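Local coordinates for aromatic amino acid aminotransferase I (Candida albicans WO-1, PDB 6HNU), which probably transfers the amino group of aromatic L-amino acids to 2-oxoglutarate, using pyridoxal 5'-phosphate as cofactor, to give aromatic oxo-acids and L-glutamate, at residues B[222-225]-B[226-230]; B[378-382]-B[383-387]; B[408-412]-B[413-417]; B[472-475]-B[476-480]. All coordinates share one frame; numbering follows the deposited sequence. Where two conformers were deposited one is given.

Interaction 1: B[222-225]-B[226-230]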
loop_
_atom_site.group_PDB
_atom_site.type_symbol
_atom_site.label_atom_id
_atom_site.label_comp_id
_atom_site.label_asym_id
_atom_site.label_seq_id
_atom_site.Cartn_x
_atom_site.Cartn_y
_atom_site.Cartn_z
ATOM N N SER B 222 -0.962 4.198 -28.548
ATOM C CA SER B 222 -0.597 5.531 -29.056
ATOM C C SER B 222 0.425 6.216 -28.108
ATOM O O SER B 222 0.516 5.905 -26.918
ATOM C CB SER B 222 -1.861 6.364 -29.272
ATOM O OG SER B 222 -2.378 6.830 -28.044
ATOM N N SER B 223 1.199 7.162 -28.586
ATOM C CA SER B 223 2.025 8.008 -27.684
ATOM C C SER B 223 1.855 9.447 -28.125
ATOM O O SER B 223 1.986 9.702 -29.348
ATOM C CB SER B 223 3.500 7.609 -27.687
ATOM O OG SER B 223 3.702 6.246 -27.437
ATOM N N LEU B 224 1.533 10.365 -27.226
ATOM C CA LEU B 224 1.392 11.775 -27.651
ATOM C C LEU B 224 2.743 12.298 -28.123
ATOM O O LEU B 224 3.758 12.131 -27.405
ATOM C CB LEU B 224 0.858 12.615 -26.505
ATOM C CG LEU B 224 -0.602 12.344 -26.166
ATOM C CD1 LEU B 224 -0.967 13.092 -24.893
ATOM C CD2 LEU B 224 -1.495 12.780 -27.316
ATOM N N SER B 225 2.750 12.885 -29.320
ATOM C CA SER B 225 3.923 13.589 -29.902
ATOM C C SER B 225 4.331 14.757 -29.001
ATOM O O SER B 225 3.494 15.292 -28.218
ATOM C CB SER B 225 3.576 14.078 -31.298
ATOM O OG SER B 225 2.680 15.181 -31.196
ATOM N N ALA B 226 5.580 15.200 -29.120
ATOM C CA ALA B 226 6.076 16.394 -28.412
ATOM C C ALA B 226 5.153 17.572 -28.728
ATOM O O ALA B 226 4.850 18.378 -27.828
ATOM C CB ALA B 226 7.503 16.661 -28.828
ATOM N N GLU B 227 4.683 17.667 -29.969
ATOM C CA GLU B 227 3.817 18.788 -30.403
ATOM C C GLU B 227 2.467 18.700 -29.686
ATOM O O GLU B 227 1.980 19.727 -29.233
ATOM C CB GLU B 227 3.642 18.717 -31.934
ATOM C CG GLU B 227 4.910 18.908 -32.758
ATOM C CD GLU B 227 5.989 17.829 -32.711
ATOM O OE1 GLU B 227 5.674 16.661 -32.544
ATOM O OE2 GLU B 227 7.179 18.191 -32.851
ATOM N N ARG B 228 1.848 17.541 -29.594
ATOM C CA ARG B 228 0.532 17.446 -28.915
ATOM C C ARG B 228 0.698 17.679 -27.407
ATOM O O ARG B 228 -0.173 18.299 -26.795
ATOM C CB ARG B 228 -0.095 16.100 -29.214
ATOM C CG ARG B 228 -0.653 15.987 -30.612
ATOM C CD ARG B 228 -1.656 14.850 -30.652
ATOM N NE ARG B 228 -2.094 14.666 -32.018
ATOM C CZ ARG B 228 -3.026 13.819 -32.424
ATOM N NH1 ARG B 228 -3.623 12.990 -31.574
ATOM N NH2 ARG B 228 -3.266 13.740 -33.718
ATOM N N ARG B 229 1.839 17.303 -26.837
ATOM C CA ARG B 229 2.079 17.497 -25.384
ATOM C C ARG B 229 2.123 19.006 -25.106
ATOM O O ARG B 229 1.479 19.486 -24.119
ATOM C CB ARG B 229 3.319 16.713 -24.944
ATOM C CG ARG B 229 3.157 15.201 -25.009
ATOM C CD ARG B 229 4.462 14.492 -24.640
ATOM N NE ARG B 229 4.293 13.068 -24.836
ATOM C CZ ARG B 229 4.587 12.098 -23.963
ATOM N NH1 ARG B 229 5.326 12.331 -22.888
ATOM N NH2 ARG B 229 4.267 10.853 -24.259
ATOM N N LYS B 230 2.837 19.753 -25.943
ATOM C CA LYS B 230 2.949 21.224 -25.828
ATOM C C LYS B 230 1.543 21.809 -25.858
ATOM O O LYS B 230 1.222 22.637 -25.006
ATOM C CB LYS B 230 3.852 21.787 -26.931
ATOM C CG LYS B 230 5.335 21.509 -26.705
ATOM C CD LYS B 230 6.220 21.819 -27.923
ATOM C CE LYS B 230 7.482 20.983 -27.944
ATOM N NZ LYS B 230 8.163 21.027 -29.264
#
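L224 and R229 make the tight side of this helix start. The long side chain of R229 turns back from the first turn of helix 226-239 toward the loop, and its NE donates to L224 O at 2.8 Å. The N-H points almost straight at the oxygen (163°), although the donor stands well above the carbonyl plane and meets neither lone pair squarely. The chain of R229 is extended from CG to NE, and CG, anti to the carbonyl carbon (chi1 -67°), runs beside the loop, 3.8 Å from L224 CB. The rest of the buried guanidinium is also occupied: NH1 donates to P281 O and NH2 bonds T215 OG1, while F283 and L286 of helix 283-286 pack against the side chain. Three anchors of this kind fix the rotation of the group and would help the fold accept an enclosed charge. S225 adds two firm bonds, its O taking R229 N at 2.9 Å and its OG accepting from R228 N at 3.0 Å.

The other side is looser. R228 crosses L224 at about a right angle, with its CD 3.9 Å from L224 CD2, before the guanidinium leads off to a salt bridge with D186. E227 is exposed and only skirts S225.

S225 is thus a serine N-cap, with its hydroxyl on the third helical residue. It opens the helix of a beta-alpha-beta crossover between the parallel strands 209-212 and 242-246, just beyond the cofactor-binding N218, in the large domain of fold type I aminotransferases.

Interaction 2: B[378-382]-B[383-387]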
loop_
_atom_site.group_PDB
_atom_site.type_symbol
_atom_site.label_atom_id
_atom_site.label_comp_id
_atom_site.label_asym_id
_atom_site.label_seq_id
_atom_site.Cartn_x
_atom_site.Cartn_y
_atom_site.Cartn_z
ATOM N N VAL B 378 -3.297 -9.638 -41.780
ATOM C CA VAL B 378 -4.620 -9.011 -41.539
ATOM C C VAL B 378 -5.092 -8.368 -42.828
ATOM O O VAL B 378 -4.422 -7.495 -43.373
ATOM C CB VAL B 378 -4.614 -8.001 -40.379
ATOM C CG1 VAL B 378 -6.007 -7.447 -40.172
ATOM C CG2 VAL B 378 -4.103 -8.620 -39.089
ATOM N N PRO B 379 -6.281 -8.769 -43.339
ATOM C CA PRO B 379 -6.819 -8.179 -44.556
ATOM C C PRO B 379 -7.022 -6.668 -44.504
ATOM O O PRO B 379 -7.760 -6.180 -43.676
ATOM C CB PRO B 379 -8.174 -8.874 -44.791
ATOM C CG PRO B 379 -8.428 -9.714 -43.556
ATOM C CD PRO B 379 -7.109 -9.862 -42.822
ATOM N N LYS B 380 -6.451 -5.974 -45.492
ATOM C CA LYS B 380 -6.317 -4.502 -45.506
ATOM C C LYS B 380 -7.596 -3.809 -45.967
ATOM O O LYS B 380 -7.756 -2.611 -45.601
ATOM C CB LYS B 380 -5.116 -4.139 -46.368
ATOM C CG LYS B 380 -3.809 -4.765 -45.903
ATOM C CD LYS B 380 -2.627 -4.387 -46.768
ATOM C CE LYS B 380 -1.341 -5.027 -46.292
ATOM N NZ LYS B 380 -0.933 -4.438 -44.994
ATOM N N GLU B 381 -8.479 -4.507 -46.701
ATOM C CA GLU B 381 -9.738 -3.909 -47.230
ATOM C C GLU B 381 -10.610 -3.450 -46.069
ATOM O O GLU B 381 -11.446 -2.580 -46.305
ATOM C CB GLU B 381 -10.637 -4.855 -48.040
ATOM C CG GLU B 381 -9.938 -5.624 -49.132
ATOM C CD GLU B 381 -9.104 -6.783 -48.624
ATOM O OE1 GLU B 381 -9.274 -7.918 -49.135
ATOM O OE2 GLU B 381 -8.268 -6.546 -47.725
ATOM N N VAL B 382 -10.489 -4.070 -44.888
ATOM C CA VAL B 382 -11.410 -3.766 -43.746
ATOM C C VAL B 382 -10.630 -3.410 -42.466
ATOM O O VAL B 382 -11.280 -3.317 -41.391
ATOM C CB VAL B 382 -12.383 -4.920 -43.478
ATOM C CG1 VAL B 382 -13.322 -5.142 -44.647
ATOM C CG2 VAL B 382 -11.675 -6.202 -43.112
ATOM N N SER B 383 -9.308 -3.224 -42.557
ATOM C CA SER B 383 -8.436 -3.071 -41.364
ATOM C C SER B 383 -7.454 -1.922 -41.565
ATOM O O SER B 383 -7.183 -1.534 -42.723
ATOM C CB SER B 383 -7.754 -4.338 -41.026
ATOM O OG SER B 383 -6.579 -4.499 -41.802
ATOM N N SER B 384 -6.988 -1.354 -40.447
ATOM C CA SER B 384 -5.825 -0.437 -40.392
ATOM C C SER B 384 -5.062 -0.665 -39.089
ATOM O O SER B 384 -5.605 -1.330 -38.159
ATOM C CB SER B 384 -6.242 0.968 -40.523
ATOM O OG SER B 384 -7.147 1.303 -39.505
ATOM N N PHE B 385 -3.826 -0.178 -39.024
ATOM C CA PHE B 385 -3.010 -0.324 -37.803
ATOM C C PHE B 385 -1.947 0.779 -37.804
ATOM O O PHE B 385 -1.517 1.181 -38.904
ATOM C CB PHE B 385 -2.495 -1.759 -37.697
ATOM C CG PHE B 385 -1.542 -2.155 -38.789
ATOM C CD1 PHE B 385 -0.202 -1.807 -38.715
ATOM C CD2 PHE B 385 -1.988 -2.858 -39.898
ATOM C CE1 PHE B 385 0.680 -2.169 -39.724
ATOM C CE2 PHE B 385 -1.110 -3.214 -40.912
ATOM C CZ PHE B 385 0.225 -2.863 -40.824
ATOM N N ASN B 386 -1.670 1.314 -36.613
ATOM C CA ASN B 386 -0.671 2.366 -36.288
ATOM C C ASN B 386 0.467 1.622 -35.599
ATOM O O ASN B 386 0.250 1.080 -34.523
ATOM C CB ASN B 386 -1.335 3.446 -35.417
ATOM C CG ASN B 386 -0.388 4.491 -34.851
ATOM O OD1 ASN B 386 0.557 4.876 -35.523
ATOM N ND2 ASN B 386 -0.625 4.963 -33.624
ATOM N N PRO B 387 1.682 1.499 -36.177
ATOM C CA PRO B 387 2.792 0.865 -35.468
ATOM C C PRO B 387 3.125 1.717 -34.240
ATOM O O PRO B 387 3.354 2.913 -34.383
ATOM C CB PRO B 387 3.963 0.895 -36.462
ATOM C CG PRO B 387 3.309 1.155 -37.788
ATOM C CD PRO B 387 2.105 2.025 -37.479
#
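S383 OG donates to P379 O at 2.8 Å, the shorter of the two bonds across the turn. The hydroxyl approaches from above the carbonyl plane, 53° out of it. It is set there by a first torsion of 84°, which lodges OG between its own backbone N and carbonyl carbon. V378 flanks the hydroxyl: its CG1, anti to the backbone N, rests 3.4 Å from S383 OG and gives the bond an apolar side.

A second link is feebler. S383 N points straight at K380 O but from 3.5 Å, a weak bond closing a beta turn whose corners, E381 and V382, come close to type I geometry. The turn follows the end of helix 334-377 and delivers the chain to strand 383-384, at one edge of a four-stranded antiparallel sheet, where S384 pairs with T397 of strand 393-399. V382 packs on V485 and F489 of the C-terminal helix.

The solvent side is held by K380. Its chain runs straight as far as CE and bends at the last bond (chi4 -69°), which turns NZ to the edge of the F385 ring, 4.3 Å from CE2, while the charge itself is paired with D375. F385 lies against I371 and L374 of helix 334-377.

Interaction 3: B[408-412]-B[413-417]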
loop_
_atom_site.group_PDB
_atom_site.type_symbol
_atom_site.label_atom_id
_atom_site.label_comp_id
_atom_site.label_asym_id
_atom_site.label_seq_id
_atom_site.Cartn_x
_atom_site.Cartn_y
_atom_site.Cartn_z
ATOM N N GLU B 408 -27.886 -6.924 -40.378
ATOM C CA GLU B 408 -28.532 -7.987 -39.565
ATOM C C GLU B 408 -28.169 -7.773 -38.103
ATOM O O GLU B 408 -28.993 -8.107 -37.220
ATOM C CB GLU B 408 -28.117 -9.355 -40.075
ATOM C CG GLU B 408 -28.671 -9.640 -41.452
ATOM C CD GLU B 408 -27.859 -9.084 -42.603
ATOM O OE1 GLU B 408 -26.904 -8.276 -42.331
ATOM O OE2 GLU B 408 -28.183 -9.438 -43.764
ATOM N N PHE B 409 -27.014 -7.139 -37.860
ATOM C CA PHE B 409 -26.555 -6.719 -36.513
ATOM C C PHE B 409 -27.095 -5.332 -36.142
ATOM O O PHE B 409 -26.508 -4.689 -35.255
ATOM C CB PHE B 409 -25.017 -6.659 -36.472
ATOM C CG PHE B 409 -24.295 -7.979 -36.522
ATOM C CD1 PHE B 409 -24.913 -9.170 -36.190
ATOM C CD2 PHE B 409 -22.944 -8.014 -36.848
ATOM C CE1 PHE B 409 -24.210 -10.363 -36.214
ATOM C CE2 PHE B 409 -22.233 -9.210 -36.857
ATOM C CZ PHE B 409 -22.861 -10.380 -36.519
ATOM N N LEU B 410 -28.126 -4.830 -36.824
ATOM C CA LEU B 410 -28.772 -3.518 -36.532
ATOM C C LEU B 410 -27.726 -2.393 -36.559
ATOM O O LEU B 410 -27.869 -1.429 -35.792
ATOM C CB LEU B 410 -29.458 -3.604 -35.166
ATOM C CG LEU B 410 -30.120 -4.943 -34.849
ATOM C CD1 LEU B 410 -30.751 -4.924 -33.468
ATOM C CD2 LEU B 410 -31.153 -5.304 -35.912
ATOM N N GLU B 411 -26.746 -2.517 -37.449
ATOM C CA GLU B 411 -25.673 -1.515 -37.672
ATOM C C GLU B 411 -24.993 -1.232 -36.329
ATOM O O GLU B 411 -24.672 -0.055 -36.026
ATOM C CB GLU B 411 -26.282 -0.288 -38.351
ATOM C CG GLU B 411 -26.624 -0.582 -39.791
ATOM C CD GLU B 411 -28.014 -0.121 -40.154
ATOM O OE1 GLU B 411 -28.282 1.081 -39.990
ATOM O OE2 GLU B 411 -28.833 -0.980 -40.543
ATOM N N ASP B 412 -24.786 -2.276 -35.535
ATOM C CA ASP B 412 -24.188 -2.127 -34.184
ATOM C C ASP B 412 -22.748 -2.619 -34.280
ATOM O O ASP B 412 -22.478 -3.801 -34.416
ATOM C CB ASP B 412 -25.013 -2.878 -33.139
ATOM C CG ASP B 412 -24.507 -2.748 -31.714
ATOM O OD1 ASP B 412 -23.468 -2.063 -31.492
ATOM O OD2 ASP B 412 -25.153 -3.343 -30.832
ATOM N N PRO B 413 -21.762 -1.701 -34.261
ATOM C CA PRO B 413 -20.369 -2.113 -34.386
ATOM C C PRO B 413 -19.931 -3.095 -33.284
ATOM O O PRO B 413 -19.062 -3.899 -33.538
ATOM C CB PRO B 413 -19.579 -0.791 -34.364
ATOM C CG PRO B 413 -20.557 0.328 -34.097
ATOM C CD PRO B 413 -21.961 -0.251 -34.156
ATOM N N LEU B 414 -20.530 -3.004 -32.091
ATOM C CA LEU B 414 -20.195 -3.856 -30.927
ATOM C C LEU B 414 -20.619 -5.301 -31.216
ATOM O O LEU B 414 -19.942 -6.207 -30.753
ATOM C CB LEU B 414 -20.825 -3.277 -29.651
ATOM C CG LEU B 414 -20.415 -1.846 -29.278
ATOM C CD1 LEU B 414 -20.987 -1.458 -27.916
ATOM C CD2 LEU B 414 -18.899 -1.684 -29.278
ATOM N N LYS B 415 -21.644 -5.545 -32.046
ATOM C CA LYS B 415 -22.002 -6.923 -32.471
ATOM C C LYS B 415 -20.965 -7.470 -33.449
ATOM O O LYS B 415 -20.660 -8.678 -33.380
ATOM C CB LYS B 415 -23.416 -6.909 -33.049
ATOM C CG LYS B 415 -24.476 -6.841 -31.971
ATOM C CD LYS B 415 -25.854 -7.017 -32.529
ATOM C CE LYS B 415 -26.912 -6.971 -31.458
ATOM N NZ LYS B 415 -28.195 -6.560 -32.064
ATOM N N VAL B 416 -20.384 -6.609 -34.298
ATOM C CA VAL B 416 -19.246 -7.002 -35.161
ATOM C C VAL B 416 -18.038 -7.313 -34.272
ATOM O O VAL B 416 -17.409 -8.327 -34.476
ATOM C CB VAL B 416 -18.939 -5.934 -36.225
ATOM C CG1 VAL B 416 -17.707 -6.315 -37.014
ATOM C CG2 VAL B 416 -20.120 -5.729 -37.165
ATOM N N GLU B 417 -17.739 -6.441 -33.322
ATOM C CA GLU B 417 -16.624 -6.669 -32.345
ATOM C C GLU B 417 -16.813 -8.030 -31.671
ATOM O O GLU B 417 -15.846 -8.789 -31.629
ATOM C CB GLU B 417 -16.592 -5.569 -31.296
ATOM C CG GLU B 417 -15.385 -5.606 -30.374
ATOM C CD GLU B 417 -15.485 -4.552 -29.289
ATOM O OE1 GLU B 417 -16.479 -4.609 -28.525
ATOM O OE2 GLU B 417 -14.571 -3.679 -29.187
HETATM O O HOH W 1 -28.664 -8.290 -34.518
HETATM O O HOH W 2 -27.714 -3.782 -31.449
#
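D412 and L414 make the polar core of this helix start: L414 N donates to D412 OD1 at 3.1 Å, meeting the carboxylate from above its plane, 53° out of it. With CG anti to the backbone N (chi1 -178°), the acid bends over the helix mouth, and an Asx turn results, with P413 as first helical residue. K415 N adds only a weak bond to D412 O. Ahead of the cap, D412 N reaches back to F409 O at 3.0 Å, closing a tight turn in which L410 and E411 both take left-handed backbone angles.

An aspartate N-cap followed by proline thus opens helix 413-426, which lies beside strand 459-465 in the four-stranded antiparallel sheet: P413 and V416 both pack on I460.

Charge and water act at the surface. D412 OD2 and K415 NZ, 4.6 Å apart, are too distant for a salt bridge, yet one water donates to OD2 and accepts from NZ at 2.9 Å. A second water accepts from the same ammonium and donates to E408 O, so the two waters link NZ to E408 and D412, either end of the 408-412 segment.

Apolar contact centres on F409. K415 CB sits over one ring face, a CH-pi contact 4.2 Å from the centroid of the F409 ring, while V416 CG2 meets the ring edge at CD2, 3.6 Å away. H403 brings its own ring against F409.

Interaction 4: B[472-475]-B[476-480]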
loop_
_atom_site.group_PDB
_atom_site.type_symbol
_atom_site.label_atom_id
_atom_site.label_comp_id
_atom_site.label_asym_id
_atom_site.label_seq_id
_atom_site.Cartn_x
_atom_site.Cartn_y
_atom_site.Cartn_z
ATOM N N ASP B 472 7.456 -16.347 -31.546
ATOM C CA ASP B 472 6.971 -17.350 -32.530
ATOM C C ASP B 472 5.469 -17.553 -32.289
ATOM O O ASP B 472 4.741 -17.639 -33.278
ATOM C CB ASP B 472 7.764 -18.656 -32.438
ATOM C CG ASP B 472 7.669 -19.332 -31.084
ATOM O OD1 ASP B 472 7.609 -18.605 -30.073
ATOM O OD2 ASP B 472 7.659 -20.571 -31.047
ATOM N N GLN B 473 5.048 -17.656 -31.020
ATOM C CA GLN B 473 3.622 -17.822 -30.622
ATOM C C GLN B 473 2.862 -16.532 -30.954
ATOM O O GLN B 473 1.667 -16.637 -31.311
ATOM C CB GLN B 473 3.494 -18.237 -29.158
ATOM C CG GLN B 473 4.054 -19.623 -28.877
ATOM C CD GLN B 473 3.714 -20.608 -29.975
ATOM O OE1 GLN B 473 2.553 -20.763 -30.357
ATOM N NE2 GLN B 473 4.728 -21.284 -30.499
ATOM N N LEU B 474 3.532 -15.377 -30.900
ATOM C CA LEU B 474 2.960 -14.090 -31.354
ATOM C C LEU B 474 2.568 -14.212 -32.833
ATOM O O LEU B 474 1.424 -13.822 -33.188
ATOM C CB LEU B 474 3.965 -12.957 -31.156
ATOM C CG LEU B 474 3.520 -11.610 -31.718
ATOM C CD1 LEU B 474 2.226 -11.168 -31.048
ATOM C CD2 LEU B 474 4.592 -10.555 -31.527
ATOM N N VAL B 475 3.474 -14.694 -33.690
ATOM C CA VAL B 475 3.236 -14.743 -35.167
ATOM C C VAL B 475 2.093 -15.731 -35.435
ATOM O O VAL B 475 1.210 -15.398 -36.251
ATOM C CB VAL B 475 4.516 -15.102 -35.949
ATOM C CG1 VAL B 475 4.236 -15.386 -37.420
ATOM C CG2 VAL B 475 5.572 -14.014 -35.813
ATOM N N VAL B 476 2.115 -16.874 -34.754
ATOM C CA VAL B 476 1.044 -17.911 -34.812
ATOM C C VAL B 476 -0.287 -17.218 -34.499
ATOM O O VAL B 476 -1.262 -17.380 -35.278
ATOM C CB VAL B 476 1.309 -19.069 -33.827
ATOM C CG1 VAL B 476 0.069 -19.928 -33.596
ATOM C CG2 VAL B 476 2.473 -19.951 -34.265
ATOM N N GLY B 477 -0.328 -16.498 -33.371
ATOM C CA GLY B 477 -1.552 -15.850 -32.869
ATOM C C GLY B 477 -2.146 -14.946 -33.914
ATOM O O GLY B 477 -3.352 -15.069 -34.185
ATOM N N LEU B 478 -1.311 -14.098 -34.512
ATOM C CA LEU B 478 -1.766 -13.002 -35.388
ATOM C C LEU B 478 -2.147 -13.551 -36.763
ATOM O O LEU B 478 -2.982 -12.921 -37.437
ATOM C CB LEU B 478 -0.638 -11.987 -35.444
ATOM C CG LEU B 478 -0.519 -11.158 -34.170
ATOM C CD1 LEU B 478 0.495 -10.062 -34.384
ATOM C CD2 LEU B 478 -1.869 -10.561 -33.802
ATOM N N GLU B 479 -1.584 -14.695 -37.143
ATOM C CA GLU B 479 -2.026 -15.420 -38.366
ATOM C C GLU B 479 -3.454 -15.908 -38.099
ATOM O O GLU B 479 -4.314 -15.646 -38.924
ATOM C CB GLU B 479 -1.073 -16.559 -38.734
ATOM C CG GLU B 479 -1.633 -17.457 -39.829
ATOM C CD GLU B 479 -0.601 -18.270 -40.590
ATOM O OE1 GLU B 479 0.222 -18.942 -39.933
ATOM O OE2 GLU B 479 -0.631 -18.229 -41.840
ATOM N N LYS B 480 -3.688 -16.522 -36.943
ATOM C CA LYS B 480 -5.035 -17.002 -36.548
ATOM C C LYS B 480 -6.000 -15.811 -36.493
ATOM O O LYS B 480 -7.165 -16.008 -36.876
ATOM C CB LYS B 480 -4.956 -17.852 -35.279
ATOM C CG LYS B 480 -4.264 -19.189 -35.470
ATOM C CD LYS B 480 -4.067 -20.007 -34.210
ATOM C CE LYS B 480 -3.499 -21.378 -34.523
ATOM N NZ LYS B 480 -2.975 -22.061 -33.315
#
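L474 and L478, one helical turn apart, form the main apolar pair, with CD1 of L474 3.9 Å from CD1 of L478. The two side chains cross at a slant. L474 carries its CG anti to the backbone N (chi1 174°), whereas L478 carries its own anti to the carbonyl carbon (chi1 -75°), and the differing torsions let the branches converge. L478 CG also lies 3.4 Å from L474 O, so the leucine packs along the backbone as well as against its neighbour. V476 behaves similarly, its CG2 resting 3.4 Å from D472 O.

Backbone hydrogen bonds supply the frame. V476 N donates to D472 O, G477 N to Q473 O at 2.9 Å, L478 N to L474 O and E479 N to V475 O at 3.0 Å. Four successive bonds from residue i+4 to residue i define an alpha-helix, here the stretch near the start of helix 471-489, the last helix of the chain. V475 and E479 both reach F377 of the long helix 334-377, and V476 packs on T41 of the second subunit. L474 sits where these two surfaces meet, touching A370 of helix 334-377 and, with L478, L43 of the second subunit.

Looser van der Waals contact comes from Q473, which is bent at chi2 and lies alongside V476, pointing the same way, its OE1 4.0 Å from V476 CG2. Polar side-chain contact is slight: Q473 NE2 turns to D472 OD2 in a weak bond of 3.1 Å, near the exposed start of the helix.

The four contacts follow one another along the chain, each closing before the next opens. Interaction 1 belongs to the eight-stranded sheet that carries the cofactor site, its R229 side chain about 12 Å from the bound pyridoxal phosphate. Interactions 2 and 3 serve the four-stranded antiparallel sheet, leading into its edge strand and into helix 413-426; their centres are about 19 Å apart. Interaction 4 lies about 16 Å from interaction 2, centre to centre, and the two are joined through helices 334-377 and 471-489. Interactions 1 and 3 are farthest apart, at about 33 Å between centres. Local turns, caps and helical pairs thus shape both sheet regions, while interaction 4 alone touches the second subunit.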